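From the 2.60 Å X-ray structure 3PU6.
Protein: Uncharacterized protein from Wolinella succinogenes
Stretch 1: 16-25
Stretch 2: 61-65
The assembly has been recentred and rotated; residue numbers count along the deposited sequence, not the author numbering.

Stretch 1 16-25: GDDGVAIALG
Stretch 2, residues 61-65: VADAM

Small side chains let a helix lie close against a strand, and this pair of segments shows how far alanine can carry such packing without a single hydrogen bond between the two. The strand, residues 61–65, is extended, with phi/psi running from -108/114 at Val 61 through -106/143, -153/151 and -68/144 to -135/121 at Met 65. The other segment begins with Gly 16 at 63/-127, a positive phi that favours glycine, and makes a 3-10 segment at Asp 17 and Asp 18 (-68/3 and -83/-5). Gly 19 (-98/11) is the N-cap residue, and helix 20–25 follows, with phi between -54° and -72° and psi between -23° and -50°. Gly 19 N bonds to Gly 16 O at 3.1 Å; in the helix, Leu 24 N reaches Val 20 O at 2.9 Å.

Helix and strand run roughly antiparallel, at 144°, and their axes approach to 7.1 Å. The register sets Ala 21 CA 5.1 Å from Asp 63 CA and Asp 18 CA 5.4 Å from Ala 64 CA. Ala 62 and Ala 64 alternate toward the other segment, whereas Asp 63 and Met 65, a selenomethionine (chi1 41°, p; chi2 -175°, t; chi3 -152°, t), start away. Met 65 and Val 61 (chi1 50°, p) make no contact across.

Ala 21 points toward the strand and, being only a methyl, can sit almost on its backbone: its CB lies 3.4 Å from Ala 62 O, 3.7 Å from Asp 63 N and 4.0 Å from Ala 62 CB. One turn on, Leu 24 (chi1 173°, t; chi2 69°, p) brings CD2 to 4.0 Å from Ala 62 CB, so Ala 62 receives apolar contacts from successive turns. Val 20, chi1 73° (p), has its CA-to-CB bond sideways to the strand and places CG1 3.9 Å from Ala 64 CB. Ile 22 (-54°, m; -48°, m) starts away and makes no contact.

Ala 64 is the most covered residue, its methyl meeting polar as well as apolar atoms: Asp 17 O lies 3.8 Å from its CB and Asp 18 OD1 3.7 Å. Asp 18, chi1 180° (t) and chi2 59°, leaves sideways, but its carboxylate comes nearer. Asp 63 (chi1 -156°, t; chi2 5°) does likewise; its OD1 accepts a weak hydrogen bond from Ala 64 N at 2.8 Å, bent to 116°. Asp 18 OD1 and Asp 63 OD1 are 4.6 Å apart, a like-charge approach that does not bind the segments. Asp 17 (chi1 -67°, m; chi2 -14°) instead leads its carboxylate away, to partners elsewhere in the structure. Close packing thus rests on methyl contacts, with 250 Å² buried in all.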

# COMPACT_ATOMS: atom_id res chain seq x y z
N GLY A 16 6.97 -11.87 -8.94
CA GLY A 16 8.08 -10.94 -9.00
C GLY A 16 7.88 -9.60 -8.30
O GLY A 16 7.52 -9.53 -7.13
N ASP A 17 8.11 -8.53 -9.04
CA ASP A 17 8.04 -7.16 -8.51
C ASP A 17 6.62 -6.77 -8.14
O ASP A 17 6.38 -5.63 -7.75
CB ASP A 17 8.57 -6.14 -9.52
CG ASP A 17 10.06 -6.28 -9.78
OD1 ASP A 17 10.76 -6.97 -9.00
OD2 ASP A 17 10.54 -5.66 -10.76
N ASP A 18 5.69 -7.71 -8.28
CA ASP A 18 4.30 -7.45 -7.92
C ASP A 18 4.11 -7.66 -6.42
O ASP A 18 3.04 -7.40 -5.87
CB ASP A 18 3.34 -8.32 -8.73
CG ASP A 18 1.88 -8.08 -8.37
OD1 ASP A 18 1.39 -6.92 -8.49
OD2 ASP A 18 1.20 -9.07 -7.99
N GLY A 19 5.16 -8.12 -5.77
CA GLY A 19 5.15 -8.17 -4.32
C GLY A 19 5.85 -6.99 -3.66
O GLY A 19 6.08 -7.04 -2.46
N VAL A 20 6.18 -5.96 -4.43
CA VAL A 20 6.91 -4.82 -3.89
C VAL A 20 6.22 -4.25 -2.68
O VAL A 20 6.88 -3.94 -1.69
CB VAL A 20 7.19 -3.69 -4.96
CG1 VAL A 20 5.92 -2.91 -5.30
CG2 VAL A 20 8.30 -2.77 -4.48
N ALA A 21 4.89 -4.10 -2.75
CA ALA A 21 4.13 -3.56 -1.63
C ALA A 21 4.11 -4.51 -0.42
O ALA A 21 3.89 -4.07 0.70
CB ALA A 21 2.73 -3.19 -2.06
N ILE A 22 4.33 -5.80 -0.65
CA ILE A 22 4.46 -6.73 0.45
C ILE A 22 5.79 -6.46 1.10
O ILE A 22 5.92 -6.44 2.33
CB ILE A 22 4.42 -8.22 -0.00
CG1 ILE A 22 3.17 -8.53 -0.84
CG2 ILE A 22 4.47 -9.12 1.20
CD1 ILE A 22 1.93 -8.03 -0.23
N ALA A 23 6.81 -6.23 0.28
CA ALA A 23 8.12 -5.90 0.80
C ALA A 23 8.04 -4.63 1.69
O ALA A 23 8.50 -4.62 2.84
CB ALA A 23 9.09 -5.72 -0.32
N LEU A 24 7.42 -3.58 1.17
CA LEU A 24 7.26 -2.35 1.93
C LEU A 24 6.59 -2.61 3.27
O LEU A 24 6.94 -2.00 4.26
CB LEU A 24 6.43 -1.35 1.13
CG LEU A 24 6.05 -0.07 1.87
CD1 LEU A 24 7.27 0.80 2.11
CD2 LEU A 24 5.00 0.67 1.08
N GLY A 25 5.63 -3.52 3.27
CA GLY A 25 4.85 -3.82 4.46
C GLY A 25 5.75 -4.33 5.54
O GLY A 25 5.62 -3.96 6.70
N VAL A 61 -3.09 2.36 1.52
CA VAL A 61 -3.18 1.15 0.72
C VAL A 61 -2.08 1.20 -0.32
O VAL A 61 -2.09 2.06 -1.17
CB VAL A 61 -4.60 0.97 0.08
CG1 VAL A 61 -5.05 2.23 -0.63
CG2 VAL A 61 -4.63 -0.22 -0.86
N ALA A 62 -1.11 0.29 -0.22
CA ALA A 62 0.00 0.25 -1.15
C ALA A 62 -0.07 -0.92 -2.15
O ALA A 62 -0.49 -2.02 -1.80
CB ALA A 62 1.30 0.19 -0.39
N ASP A 63 0.36 -0.67 -3.39
CA ASP A 63 0.28 -1.66 -4.46
C ASP A 63 1.35 -1.43 -5.51
O ASP A 63 1.78 -0.32 -5.72
CB ASP A 63 -1.09 -1.63 -5.14
CG ASP A 63 -1.43 -2.95 -5.82
OD1 ASP A 63 -0.62 -3.90 -5.68
OD2 ASP A 63 -2.49 -3.05 -6.49
N ALA A 64 1.77 -2.51 -6.17
CA ALA A 64 2.55 -2.39 -7.40
C ALA A 64 1.64 -1.82 -8.48
O ALA A 64 0.45 -2.11 -8.52
CB ALA A 64 3.08 -3.74 -7.83
N MSE A 65 2.19 -0.99 -9.35
CA MSE A 65 1.46 -0.65 -10.57
C MSE A 65 2.37 -0.71 -11.77
O MSE A 65 3.41 -0.05 -11.82
CB MSE A 65 0.74 0.69 -10.45
CG MSE A 65 1.54 1.75 -9.76
SE MSE A 65 0.47 3.36 -9.52
CE MSE A 65 1.92 4.72 -9.51